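Local coordinates for 2-oxoadipate dioxygenase/decarboxylase (Pseudomonas putida, PDB 6W1G), which catalyses the iron(II)-dependent decarboxylation and hydroxylation of 2-oxoadipate by dioxygen to (R)-2-hydroxyglutarate, a step of D-lysine catabolism, at residues A14-A19 / T181-A186; Q26-Y31 / F269-E274; Q94-Y99 / Q438-L443. All coordinates share one frame; numbering follows the deposited sequence.

How the contacts relate
Contacts 1 and 2 share helix 9-27: its 14-19 portion leans on helix 176-188, and its C-terminal end, with the start of helix 29-48, meets strand 264-275. Their centres lie about 21 Å apart. Contact 3 adds residues from near the C-terminus to the edge strand of the five-stranded sheet that carries H70 and H226; its centre is about 24 Å from that of contact 1 and about 31 Å from that of contact 2, across the centre of the chain. None touches the metal, here nickel bound by H70, H226 and E294. The A271 side chain is about 13 Å from the ion, and the side chains of F16 and V96 lie about 11 and 12 Å from that of H70.

Contact 1: residues A14-A19 / T181-A186; sequences AQFSAA and TFVQEA
The turns of helices 9-27 and 176-188 that bear F16 and V183 pack at an axis separation of 9.8 Å, with their N-to-C directions 40° apart, and the CA atoms of these two residues mark the closest backbone approach at 5.6 Å. V183 is the knob of a knobs-into-holes contact: its side chain enters the hole on helix 9-27 bounded by Q15, F16 and A19, with I12 of the same helix completing the diamond. The isopropyl group is turned with CG1 anti to the backbone N (chi1 165°), which drives that methyl deepest, to 4.0 Å from A19 CB and an equal distance from F16 CA. The other methyl, CG2, faces the CB of F16 at 4.3 Å and lies near Q15 CB, at 4.5 Å.

F16, on helix 9-27, answers. With CG anti to its own N, the ring leans across the groove until CE1 lies 3.9 Å from A186 CB, an oblique approach, while V183 CG1 sits at the ring edge near its plane. M91 and F190 also pack on this ring, so it is buried among several parts of the chain. Towards solvent, the amide end of Q184 comes back over the interface with NE2 4.4 Å from A19 CB, but its hydrogen bond goes to E180 on its own helix.

Between 14-19 and 181-186 the contact is almost wholly apolar, with neither hydrogen bond nor salt bridge. The fit therefore probably rests on shape, one valine filling one hole and one ring reaching a small alanine, with no polar pair between these segments to fix the register.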
ATOM      1  N   ALA A  14       6.516  -1.991  13.138  1.00 10.57           N
ATOM      2  CA  ALA A  14       7.832  -1.725  12.536  1.00 10.82           C
ATOM      3  C   ALA A  14       8.699  -2.957  12.566  1.00 10.74           C
ATOM      4  O   ALA A  14       9.409  -3.271  11.595  1.00 11.11           O
ATOM      5  CB  ALA A  14       8.504  -0.569  13.273  1.00 11.76           C
ATOM      6  N   GLN A  15       8.676  -3.683  13.689  1.00 10.74           N
ATOM      7  CA  GLN A  15       9.464  -4.907  13.807  1.00 11.07           C
ATOM      8  C   GLN A  15       8.999  -5.982  12.830  1.00 11.67           C
ATOM      9  O   GLN A  15       9.817  -6.704  12.225  1.00 11.92           O
ATOM     10  CB  GLN A  15       9.383  -5.416  15.236  1.00 14.34           C
ATOM     11  CG  GLN A  15      10.204  -4.599  16.205  1.00 19.51           C
ATOM     12  CD  GLN A  15       9.974  -4.976  17.637  1.00 27.92           C
ATOM     13  OE1 GLN A  15       9.089  -5.766  17.950  1.00 32.55           O
ATOM     14  NE2 GLN A  15      10.756  -4.392  18.521  1.00 33.93           N
ATOM     15  N   PHE A  16       7.688  -6.106  12.658  1.00 10.85           N
ATOM     16  CA  PHE A  16       7.141  -7.081  11.729  1.00 10.54           C
ATOM     17  C   PHE A  16       7.522  -6.748  10.299  1.00 10.98           C
ATOM     18  O   PHE A  16       7.941  -7.632   9.536  1.00 11.12           O
ATOM     19  CB  PHE A  16       5.615  -7.140  11.885  1.00 10.90           C
ATOM     20  CG  PHE A  16       4.935  -8.111  10.968  1.00 11.29           C
ATOM     21  CD1 PHE A  16       4.930  -9.468  11.237  1.00 13.89           C
ATOM     22  CD2 PHE A  16       4.304  -7.681   9.830  1.00 15.83           C
ATOM     23  CE1 PHE A  16       4.303 -10.375  10.376  1.00 14.92           C
ATOM     24  CE2 PHE A  16       3.697  -8.586   8.981  1.00 17.82           C
ATOM     25  CZ  PHE A  16       3.704  -9.930   9.251  1.00 15.96           C
ATOM     26  N   SER A  17       7.403  -5.473   9.908  1.00 10.09           N
ATOM     27  CA  SER A  17       7.784  -5.068   8.560  1.00  9.46           C
ATOM     28  C   SER A  17       9.248  -5.411   8.316  1.00 10.70           C
ATOM     29  O   SER A  17       9.639  -5.917   7.254  1.00 10.79           O
ATOM     30  CB  SER A  17       7.549  -3.592   8.406  1.00 10.42           C
ATOM     31  OG  SER A  17       7.963  -3.169   7.125  1.00 11.48           O
ATOM     32  N   ALA A  18      10.118  -5.087   9.284  1.00 10.99           N
ATOM     33  CA  ALA A  18      11.540  -5.371   9.112  1.00 11.90           C
ATOM     34  C   ALA A  18      11.824  -6.860   9.016  1.00 12.06           C
ATOM     35  O   ALA A  18      12.649  -7.303   8.190  1.00 12.43           O
ATOM     36  CB  ALA A  18      12.345  -4.778  10.274  1.00 13.38           C
ATOM     37  N   ALA A  19      11.136  -7.665   9.842  1.00 11.74           N
ATOM     38  CA  ALA A  19      11.334  -9.120   9.786  1.00 12.20           C
ATOM     39  C   ALA A  19      10.815  -9.690   8.476  1.00 11.46           C
ATOM     40  O   ALA A  19      11.422 -10.617   7.915  1.00 12.53           O
ATOM     41  CB  ALA A  19      10.664  -9.790  10.988  1.00 13.79           C
ATOM     42  N   THR A 181       7.838 -12.833  20.193  1.00 14.66           N
ATOM     43  CA  THR A 181       7.318 -14.143  19.847  1.00 14.44           C
ATOM     44  C   THR A 181       6.198 -14.011  18.828  1.00 12.44           C
ATOM     45  O   THR A 181       6.123 -14.775  17.857  1.00 13.51           O
ATOM     46  CB  THR A 181       6.836 -14.869  21.100  1.00 14.99           C
ATOM     47  OG1 THR A 181       7.918 -14.952  22.033  1.00 17.51           O
ATOM     48  CG2 THR A 181       6.299 -16.264  20.771  1.00 15.46           C
ATOM     49  N   PHE A 182       5.313 -13.047  19.046  1.00 11.55           N
ATOM     50  CA  PHE A 182       4.223 -12.792  18.106  1.00 11.32           C
ATOM     51  C   PHE A 182       4.740 -12.540  16.684  1.00 11.63           C
ATOM     52  O   PHE A 182       4.191 -13.069  15.712  1.00 11.85           O
ATOM     53  CB  PHE A 182       3.342 -11.622  18.597  1.00 11.53           C
ATOM     54  CG  PHE A 182       2.340 -11.181  17.583  1.00 10.90           C
ATOM     55  CD1 PHE A 182       1.154 -11.865  17.380  1.00 11.80           C
ATOM     56  CD2 PHE A 182       2.651 -10.120  16.746  1.00 12.23           C
ATOM     57  CE1 PHE A 182       0.294 -11.420  16.364  1.00 12.70           C
ATOM     58  CE2 PHE A 182       1.786  -9.696  15.784  1.00 13.59           C
ATOM     59  CZ  PHE A 182       0.630 -10.350  15.591  1.00 12.69           C
ATOM     60  N   VAL A 183       5.764 -11.673  16.549  1.00 11.87           N
ATOM     61  CA  VAL A 183       6.267 -11.364  15.220  1.00 12.68           C
ATOM     62  C   VAL A 183       6.771 -12.623  14.552  1.00 12.93           C
ATOM     63  O   VAL A 183       6.477 -12.875  13.386  1.00 13.30           O
ATOM     64  CB  VAL A 183       7.342 -10.264  15.321  1.00 12.96           C
ATOM     65  CG1 VAL A 183       8.130 -10.181  14.028  1.00 13.80           C
ATOM     66  CG2 VAL A 183       6.669  -8.925  15.647  1.00 14.21           C
ATOM     67  N   GLN A 184       7.507 -13.440  15.298  1.00 12.29           N
ATOM     68  CA  GLN A 184       8.052 -14.639  14.681  1.00 13.50           C
ATOM     69  C   GLN A 184       6.956 -15.623  14.299  1.00 13.02           C
ATOM     70  O   GLN A 184       7.036 -16.283  13.245  1.00 14.46           O
ATOM     71  CB  GLN A 184       9.065 -15.257  15.613  1.00 17.76           C
ATOM     72  CG  GLN A 184      10.382 -14.423  15.676  1.00 21.68           C
ATOM     73  CD  GLN A 184      11.041 -14.000  14.307  1.00 23.97           C
ATOM     74  OE1 GLN A 184      11.212 -14.812  13.377  1.00 26.32           O
ATOM     75  NE2 GLN A 184      11.395 -12.714  14.199  1.00 25.60           N
ATOM     76  N   GLU A 185       5.951 -15.773  15.160  1.00 11.75           N
ATOM     77  CA  GLU A 185       4.880 -16.702  14.856  1.00 12.43           C
ATOM     78  C   GLU A 185       4.030 -16.222  13.712  1.00 12.23           C
ATOM     79  O   GLU A 185       3.609 -17.010  12.863  1.00 14.04           O
ATOM     80  CB  GLU A 185       4.055 -16.956  16.111  1.00 12.78           C
ATOM     81  CG  GLU A 185       4.778 -17.701  17.181  1.00 16.24           C
ATOM     82  CD  GLU A 185       5.097 -19.165  16.833  1.00 17.56           C
ATOM     83  OE1 GLU A 185       4.416 -19.764  15.976  1.00 17.47           O
ATOM     84  OE2 GLU A 185       6.024 -19.721  17.465  1.00 22.31           O
ATOM     85  N   ALA A 186       3.728 -14.934  13.698  1.00 13.11           N
ATOM     86  CA  ALA A 186       2.957 -14.366  12.593  1.00 13.68           C
ATOM     87  C   ALA A 186       3.678 -14.526  11.269  1.00 13.91           C
ATOM     88  O   ALA A 186       3.053 -14.776  10.240  1.00 14.57           O
ATOM     89  CB  ALA A 186       2.711 -12.888  12.843  1.00 15.34           C
TER

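Contact 2: residues Q26-Y31 / F269-E274; sequences QEVPLY and FKALQE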
ATOM      1  N   GLN A  26      15.759 -13.139   1.810  1.00 12.36           N
ATOM      2  CA  GLN A  26      16.348 -14.470   1.775  1.00 14.10           C
ATOM      3  C   GLN A  26      15.661 -15.339   0.719  1.00 13.54           C
ATOM      4  O   GLN A  26      16.325 -16.097   0.003  1.00 14.94           O
ATOM      5  CB  GLN A  26      16.266 -15.060   3.183  1.00 19.15           C
ATOM      6  CG  GLN A  26      16.624 -16.531   3.251  1.00 27.90           C
ATOM      7  CD  GLN A  26      15.416 -17.463   3.038  1.00 38.02           C
ATOM      8  OE1 GLN A  26      15.462 -18.380   2.216  1.00 40.04           O
ATOM      9  NE2 GLN A  26      14.326 -17.218   3.789  1.00 42.46           N
ATOM     10  N   GLU A  27      14.363 -15.247   0.619  1.00 11.88           N
ATOM     11  CA  GLU A  27      13.615 -16.032  -0.355  1.00 12.42           C
ATOM     12  C   GLU A  27      13.849 -15.557  -1.782  1.00 12.13           C
ATOM     13  O   GLU A  27      13.840 -16.372  -2.715  1.00 12.06           O
ATOM     14  CB  GLU A  27      12.117 -15.968  -0.048  1.00 12.66           C
ATOM     15  CG  GLU A  27      11.708 -16.651   1.249  1.00 13.93           C
ATOM     16  CD  GLU A  27      10.204 -16.640   1.499  1.00 15.75           C
ATOM     17  OE1 GLU A  27       9.458 -16.039   0.706  1.00 15.71           O
ATOM     18  OE2 GLU A  27       9.763 -17.281   2.487  1.00 17.72           O
ATOM     19  N   VAL A  28      13.982 -14.248  -1.983  1.00 11.65           N
ATOM     20  CA  VAL A  28      13.977 -13.601  -3.287  1.00 11.54           C
ATOM     21  C   VAL A  28      15.157 -12.634  -3.339  1.00 12.16           C
ATOM     22  O   VAL A  28      15.010 -11.417  -3.077  1.00 12.10           O
ATOM     23  CB  VAL A  28      12.632 -12.893  -3.555  1.00 12.07           C
ATOM     24  CG1 VAL A  28      12.596 -12.239  -4.903  1.00 12.31           C
ATOM     25  CG2 VAL A  28      11.479 -13.875  -3.421  1.00 13.62           C
ATOM     26  N   PRO A  29      16.349 -13.104  -3.729  1.00 11.43           N
ATOM     27  CA  PRO A  29      17.547 -12.237  -3.653  1.00 12.56           C
ATOM     28  C   PRO A  29      17.430 -10.953  -4.453  1.00 12.32           C
ATOM     29  O   PRO A  29      18.014  -9.935  -4.051  1.00 13.11           O
ATOM     30  CB  PRO A  29      18.657 -13.145  -4.198  1.00 16.43           C
ATOM     31  CG  PRO A  29      18.205 -14.478  -4.005  1.00 16.78           C
ATOM     32  CD  PRO A  29      16.694 -14.511  -3.957  1.00 12.96           C
ATOM     33  N   LEU A  30      16.705 -10.948  -5.569  1.00 12.41           N
ATOM     34  CA  LEU A  30      16.597  -9.726  -6.375  1.00 12.72           C
ATOM     35  C   LEU A  30      15.850  -8.623  -5.663  1.00 12.82           C
ATOM     36  O   LEU A  30      16.022  -7.453  -6.025  1.00 13.86           O
ATOM     37  CB  LEU A  30      16.009 -10.070  -7.759  1.00 13.97           C
ATOM     38  CG  LEU A  30      17.008 -10.664  -8.769  1.00 17.50           C
ATOM     39  CD1 LEU A  30      16.321 -11.272  -9.984  1.00 19.63           C
ATOM     40  CD2 LEU A  30      18.076  -9.655  -9.247  1.00 18.96           C
ATOM     41  N   TYR A  31      15.055  -8.947  -4.633  1.00 12.94           N
ATOM     42  CA  TYR A  31      14.480  -7.913  -3.780  1.00 12.70           C
ATOM     43  C   TYR A  31      15.570  -7.159  -3.030  1.00 12.39           C
ATOM     44  O   TYR A  31      15.514  -5.939  -2.893  1.00 13.44           O
ATOM     45  CB  TYR A  31      13.458  -8.530  -2.838  1.00 13.41           C
ATOM     46  CG  TYR A  31      13.008  -7.619  -1.742  1.00 12.01           C
ATOM     47  CD1 TYR A  31      12.054  -6.636  -1.954  1.00 12.34           C
ATOM     48  CD2 TYR A  31      13.505  -7.780  -0.468  1.00 11.90           C
ATOM     49  CE1 TYR A  31      11.602  -5.860  -0.895  1.00 12.65           C
ATOM     50  CE2 TYR A  31      13.085  -7.015   0.579  1.00 12.97           C
ATOM     51  CZ  TYR A  31      12.119  -6.051   0.374  1.00 12.51           C
ATOM     52  OH  TYR A  31      11.693  -5.240   1.410  1.00 14.19           O
ATOM     53  N   PHE A 269       8.134  -6.437 -12.040  1.00 13.05           N
ATOM     54  CA  PHE A 269       9.212  -7.172 -12.708  1.00 13.34           C
ATOM     55  C   PHE A 269       9.168  -8.613 -12.244  1.00 13.03           C
ATOM     56  O   PHE A 269       8.634  -8.935 -11.177  1.00 15.33           O
ATOM     57  CB  PHE A 269      10.563  -6.538 -12.374  1.00 14.20           C
ATOM     58  CG  PHE A 269      10.905  -6.477 -10.915  1.00 14.71           C
ATOM     59  CD1 PHE A 269      10.500  -5.406 -10.120  1.00 16.64           C
ATOM     60  CD2 PHE A 269      11.647  -7.489 -10.322  1.00 15.30           C
ATOM     61  CE1 PHE A 269      10.816  -5.374  -8.785  1.00 16.93           C
ATOM     62  CE2 PHE A 269      11.967  -7.450  -9.002  1.00 16.07           C
ATOM     63  CZ  PHE A 269      11.560  -6.383  -8.229  1.00 18.79           C
ATOM     64  N   LYS A 270       9.807  -9.470 -12.990  1.00 13.54           N
ATOM     65  CA  LYS A 270       9.938 -10.855 -12.590  1.00 14.04           C
ATOM     66  C   LYS A 270      11.093 -10.953 -11.608  1.00 13.27           C
ATOM     67  O   LYS A 270      12.215 -10.554 -11.908  1.00 15.67           O
ATOM     68  CB  LYS A 270      10.203 -11.750 -13.798  1.00 16.07           C
ATOM     69  CG  LYS A 270      10.218 -13.245 -13.426  1.00 20.32           C
ATOM     70  CD  LYS A 270      10.293 -14.174 -14.625  1.00 25.76           C
ATOM     71  CE  LYS A 270      10.372 -15.655 -14.240  1.00 28.54           C
ATOM     72  NZ  LYS A 270      10.466 -16.483 -15.453  1.00 34.78           N
ATOM     73  N   ALA A 271      10.823 -11.513 -10.429  1.00 13.46           N
ATOM     74  CA  ALA A 271      11.817 -11.551  -9.369  1.00 13.85           C
ATOM     75  C   ALA A 271      12.482 -12.896  -9.197  1.00 14.32           C
ATOM     76  O   ALA A 271      13.666 -12.936  -8.860  1.00 16.00           O
ATOM     77  CB  ALA A 271      11.211 -11.122  -8.043  1.00 16.10           C
ATOM     78  N   LEU A 272      11.771 -14.011  -9.395  1.00 13.50           N
ATOM     79  CA  LEU A 272      12.360 -15.330  -9.191  1.00 13.60           C
ATOM     80  C   LEU A 272      11.483 -16.389  -9.852  1.00 14.45           C
ATOM     81  O   LEU A 272      10.252 -16.322  -9.774  1.00 16.80           O
ATOM     82  CB  LEU A 272      12.500 -15.616  -7.688  1.00 13.88           C
ATOM     83  CG  LEU A 272      13.216 -16.909  -7.325  1.00 13.78           C
ATOM     84  CD1 LEU A 272      14.669 -16.841  -7.629  1.00 16.78           C
ATOM     85  CD2 LEU A 272      12.998 -17.179  -5.850  1.00 16.67           C
ATOM     86  N   GLN A 273      12.104 -17.378 -10.485  1.00 15.03           N
ATOM     87  CA  GLN A 273      11.385 -18.568 -10.923  1.00 16.79           C
ATOM     88  C   GLN A 273      11.452 -19.617  -9.817  1.00 18.16           C
ATOM     89  O   GLN A 273      12.535 -20.072  -9.452  1.00 21.02           O
ATOM     90  CB  GLN A 273      11.984 -19.110 -12.211  1.00 19.10           C
ATOM     91  CG  GLN A 273      11.134 -20.175 -12.899  1.00 23.19           C
ATOM     92  CD  GLN A 273       9.792 -19.683 -13.471  1.00 30.58           C
ATOM     93  OE1 GLN A 273       9.434 -18.504 -13.385  1.00 34.19           O
ATOM     94  NE2 GLN A 273       9.055 -20.610 -14.079  1.00 34.76           N
ATOM     95  N   GLU A 274      10.312 -19.968  -9.263  1.00 20.74           N
ATOM     96  CA  GLU A 274      10.250 -20.961  -8.197  1.00 22.89           C
ATOM     97  C   GLU A 274       9.771 -22.303  -8.744  1.00 27.05           C
ATOM     98  O   GLU A 274       9.187 -22.408  -9.824  1.00 27.85           O
ATOM     99  CB  GLU A 274       9.323 -20.494  -7.079  1.00 23.05           C
ATOM    100  CG  GLU A 274      10.085 -19.801  -5.945  1.00 22.77           C
ATOM    101  CD  GLU A 274      11.076 -20.737  -5.225  1.00 22.19           C
ATOM    102  OE1 GLU A 274      11.122 -21.944  -5.536  1.00 26.37           O
ATOM    103  OE2 GLU A 274      11.802 -20.252  -4.321  1.00 22.97           O
TER
HETATM  104  O   HOH W   1      11.389 -17.934  -2.932  1.00 16.82           O
HETATM  105  O   HOH W   2      15.497 -13.277  -6.813  1.00 13.69           O
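V28 and A271 meet methyl to methyl where the break between helices 9-27 and 29-48 faces strand 264-275. V28 has left helical geometry and holds CG1 anti to its backbone N (chi1 -179°), a setting that delivers this methyl to within 3.6 Å of A271 CB. The second branch, CG2, looks instead to L272, whose CD2 lies 4.4 Å away. L272 has its CG anti to the backbone N (chi1 -175°), and its CD2, continuing the extended chain, reaches the end of helix 9-27 at 3.3 Å from E27 O. L30, two residues on from V28, lays its CD1 at a similar 3.3 Å from A271 O, so each segment offers a leucine methyl to a carbonyl of the other.

Those same carbonyls are served by water. One water donates to E27 O at 2.9 Å and also to E274 OE2; a second accepts from L30 N and donates to A271 O at 2.8 Å. The carboxylate of E27 turns elsewhere, forming a salt bridge to R291 and accepting from W192 N.

A271 and L272 form a classic beta bulge, both facing R291 of strand 288-298, which is consistent with two consecutive residues meeting the helix break. That strand also carries the metal ligand E294. The chemistry is thus mixed: methyls fill the interface, while one water joins a backbone N-H to a backbone carbonyl and the other a carbonyl to a carboxylate, linking the two segments without a direct hydrogen bond between them.

Contact 3: residues Q94-Y99 / Q438-L443; sequences QPVGYY and QDELAL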
ATOM      1  N   GLN A  94      -5.546  -1.474  10.700  1.00 10.59           N
ATOM      2  CA  GLN A  94      -6.972  -1.554  10.479  1.00 11.09           C
ATOM      3  C   GLN A  94      -7.274  -1.681   9.004  1.00  9.82           C
ATOM      4  O   GLN A  94      -6.513  -1.187   8.180  1.00  9.74           O
ATOM      5  CB  GLN A  94      -7.684  -0.328  11.031  1.00 15.84           C
ATOM      6  CG  GLN A  94      -7.404  -0.111  12.475  1.00 21.86           C
ATOM      7  CD  GLN A  94      -8.044   1.169  12.967  1.00 29.01           C
ATOM      8  OE1 GLN A  94      -9.240   1.402  12.746  1.00 32.73           O
ATOM      9  NE2 GLN A  94      -7.254   2.025  13.619  1.00 29.96           N
ATOM     10  N   PRO A  95      -8.415  -2.280   8.627  1.00 10.39           N
ATOM     11  CA  PRO A  95      -8.750  -2.395   7.191  1.00 10.80           C
ATOM     12  C   PRO A  95      -9.234  -1.073   6.624  1.00 11.28           C
ATOM     13  O   PRO A  95     -10.194  -0.493   7.153  1.00 13.57           O
ATOM     14  CB  PRO A  95      -9.862  -3.448   7.181  1.00 12.44           C
ATOM     15  CG  PRO A  95     -10.475  -3.310   8.565  1.00 15.16           C
ATOM     16  CD  PRO A  95      -9.389  -2.970   9.508  1.00 12.31           C
ATOM     17  N   VAL A  96      -8.579  -0.609   5.575  1.00 10.70           N
ATOM     18  CA  VAL A  96      -8.898   0.670   4.948  1.00 11.27           C
ATOM     19  C   VAL A  96      -9.143   0.417   3.472  1.00 11.36           C
ATOM     20  O   VAL A  96      -8.307  -0.183   2.788  1.00 12.35           O
ATOM     21  CB  VAL A  96      -7.759   1.691   5.139  1.00 11.51           C
ATOM     22  CG1 VAL A  96      -8.140   2.996   4.471  1.00 12.03           C
ATOM     23  CG2 VAL A  96      -7.447   1.864   6.606  1.00 11.89           C
ATOM     24  N   GLY A  97     -10.272   0.924   2.966  1.00 12.18           N
ATOM     25  CA  GLY A  97     -10.580   0.848   1.564  1.00 13.46           C
ATOM     26  C   GLY A  97     -11.124  -0.479   1.111  1.00 12.92           C
ATOM     27  O   GLY A  97     -11.085  -1.485   1.819  1.00 14.53           O
ATOM     28  N   TYR A  98     -11.652  -0.489  -0.109  1.00 14.26           N
ATOM     29  CA  TYR A  98     -12.221  -1.691  -0.700  1.00 14.34           C
ATOM     30  C   TYR A  98     -11.970  -1.644  -2.200  1.00 15.25           C
ATOM     31  O   TYR A  98     -12.233  -0.639  -2.866  1.00 18.90           O
ATOM     32  CB  TYR A  98     -13.732  -1.767  -0.411  1.00 17.12           C
ATOM     33  CG  TYR A  98     -14.374  -2.928  -1.122  1.00 17.38           C
ATOM     34  CD1 TYR A  98     -14.055  -4.245  -0.790  1.00 16.15           C
ATOM     35  CD2 TYR A  98     -15.270  -2.729  -2.155  1.00 20.40           C
ATOM     36  CE1 TYR A  98     -14.592  -5.314  -1.447  1.00 17.45           C
ATOM     37  CE2 TYR A  98     -15.828  -3.803  -2.817  1.00 21.23           C
ATOM     38  CZ  TYR A  98     -15.506  -5.092  -2.460  1.00 19.79           C
ATOM     39  OH  TYR A  98     -16.101  -6.128  -3.159  1.00 21.16           O
ATOM     40  N   TYR A  99     -11.408  -2.736  -2.718  1.00 14.00           N
ATOM     41  CA  TYR A  99     -10.955  -2.834  -4.102  1.00 16.22           C
ATOM     42  C   TYR A  99     -11.567  -4.099  -4.677  1.00 18.21           C
ATOM     43  O   TYR A  99     -11.208  -5.199  -4.258  1.00 19.07           O
ATOM     44  CB  TYR A  99      -9.439  -2.928  -4.191  1.00 15.14           C
ATOM     45  CG  TYR A  99      -8.711  -1.801  -3.473  1.00 13.56           C
ATOM     46  CD1 TYR A  99      -8.499  -1.862  -2.092  1.00 13.63           C
ATOM     47  CD2 TYR A  99      -8.241  -0.691  -4.146  1.00 14.17           C
ATOM     48  CE1 TYR A  99      -7.855  -0.843  -1.422  1.00 12.35           C
ATOM     49  CE2 TYR A  99      -7.606   0.324  -3.485  1.00 12.99           C
ATOM     50  CZ  TYR A  99      -7.405   0.250  -2.142  1.00 11.83           C
ATOM     51  OH  TYR A  99      -6.769   1.299  -1.507  1.00 12.43           O
ATOM     52  N   GLN A 438     -12.521   1.048   6.719  1.00 16.22           N
ATOM     53  CA  GLN A 438     -12.469   2.475   6.972  0.58 17.02           C
ATOM     54  C   GLN A 438     -12.430   3.229   5.646  1.00 15.37           C
ATOM     55  O   GLN A 438     -11.896   2.749   4.646  1.00 16.05           O
ATOM     56  CB  GLN A 438     -11.210   2.816   7.763  0.58 21.77           C
ATOM     57  CG  GLN A 438     -11.201   2.490   9.212  0.58 26.73           C
ATOM     58  CD  GLN A 438     -11.408   3.760   9.967  0.58 24.60           C
ATOM     59  OE1 GLN A 438     -12.346   4.504   9.686  0.58 23.80           O
ATOM     60  NE2 GLN A 438     -10.509   4.055  10.894  0.58 20.27           N
ATOM     61  N   ASP A 439     -12.983   4.444   5.665  1.00 16.06           N
ATOM     62  CA  ASP A 439     -12.982   5.335   4.503  1.00 16.43           C
ATOM     63  C   ASP A 439     -11.692   6.146   4.538  1.00 13.99           C
ATOM     64  O   ASP A 439     -11.522   7.044   5.385  1.00 13.82           O
ATOM     65  CB  ASP A 439     -14.202   6.243   4.583  1.00 18.16           C
ATOM     66  CG  ASP A 439     -14.257   7.306   3.498  1.00 23.14           C
ATOM     67  OD1 ASP A 439     -13.362   7.407   2.629  1.00 23.89           O
ATOM     68  OD2 ASP A 439     -15.247   8.067   3.530  1.00 29.04           O
ATOM     69  N   GLU A 440     -10.794   5.854   3.596  1.00 13.23           N
ATOM     70  CA  GLU A 440      -9.504   6.535   3.569  1.00 12.31           C
ATOM     71  C   GLU A 440      -9.647   8.030   3.406  1.00 11.15           C
ATOM     72  O   GLU A 440      -8.834   8.778   3.942  1.00 11.56           O
ATOM     73  CB  GLU A 440      -8.582   5.953   2.506  1.00 13.82           C
ATOM     74  CG  GLU A 440      -8.992   6.096   1.043  1.00 17.70           C
ATOM     75  CD  GLU A 440      -9.967   5.030   0.566  1.00 25.66           C
ATOM     76  OE1 GLU A 440     -10.598   4.356   1.403  1.00 25.02           O
ATOM     77  OE2 GLU A 440     -10.093   4.856  -0.662  1.00 30.70           O
ATOM     78  N   LEU A 441     -10.627   8.487   2.609  1.00 12.11           N
ATOM     79  CA  LEU A 441     -10.774   9.939   2.425  1.00 12.12           C
ATOM     80  C   LEU A 441     -11.128  10.646   3.735  1.00 12.01           C
ATOM     81  O   LEU A 441     -10.661  11.758   3.996  1.00 13.29           O
ATOM     82  CB  LEU A 441     -11.780  10.217   1.320  1.00 13.51           C
ATOM     83  CG  LEU A 441     -11.433   9.474   0.024  1.00 14.85           C
ATOM     84  CD1 LEU A 441     -12.384   9.835  -1.096  1.00 19.51           C
ATOM     85  CD2 LEU A 441      -9.993   9.659  -0.467  1.00 17.48           C
ATOM     86  N   ALA A 442     -11.984  10.035   4.550  1.00 13.28           N
ATOM     87  CA  ALA A 442     -12.288  10.593   5.862  1.00 13.19           C
ATOM     88  C   ALA A 442     -11.049  10.636   6.742  1.00 11.00           C
ATOM     89  O   ALA A 442     -10.827  11.625   7.466  1.00 11.98           O
ATOM     90  CB  ALA A 442     -13.409   9.791   6.530  1.00 15.94           C
ATOM     91  N   LEU A 443     -10.208   9.600   6.656  1.00 10.79           N
ATOM     92  CA  LEU A 443      -8.982   9.570   7.443  1.00 10.49           C
ATOM     93  C   LEU A 443      -8.030  10.683   6.990  1.00  9.97           C
ATOM     94  O   LEU A 443      -7.378  11.331   7.819  1.00  9.92           O
ATOM     95  CB  LEU A 443      -8.306   8.204   7.287  1.00 11.35           C
ATOM     96  CG  LEU A 443      -9.048   7.034   7.921  1.00 14.68           C
ATOM     97  CD1 LEU A 443      -8.338   5.745   7.553  1.00 16.87           C
ATOM     98  CD2 LEU A 443      -9.137   7.215   9.391  1.00 16.86           C
TER
HETATM   99  O   HOH W   3     -11.488   2.143  -1.430  1.00 26.67           O
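V96 and Q438 form a single bridge of parallel type, in which Q438 N donates to P95 O at 2.8 Å, almost straight at 175°, and G97 N donates to Q438 O at 3.0 Å in the carbonyl plane. Strand 94-100 is the outermost of its sheet, bonded on its other side to strand 108-114, and Q438 pairs with its outer edge at this one point.

E440, at the start of helix 440-458, shows how a side chain can follow this edge. Its CB lies 3.6 Å from V96 CG1. CG then stands between the backbone N and carbonyl carbon (chi1 65°), and a bend at the next torsion returns the carboxylate towards the strand. OE1 ends 3.5 Å from G97 CA, where the positive phi (80°) itself favours glycine, while OE2 accepts from a water that in turn accepts from Y98 N at 2.9 Å. V96 CG2 meets L443 CD1 tip to tip at 4.1 Å. An alanine at V96 would probably leave E440 CB and L443 CD1 facing a gap where the two methyls had been. Backbone bonds thus set the register, and V96 packs its two methyls on E440 and L443 at the helix start.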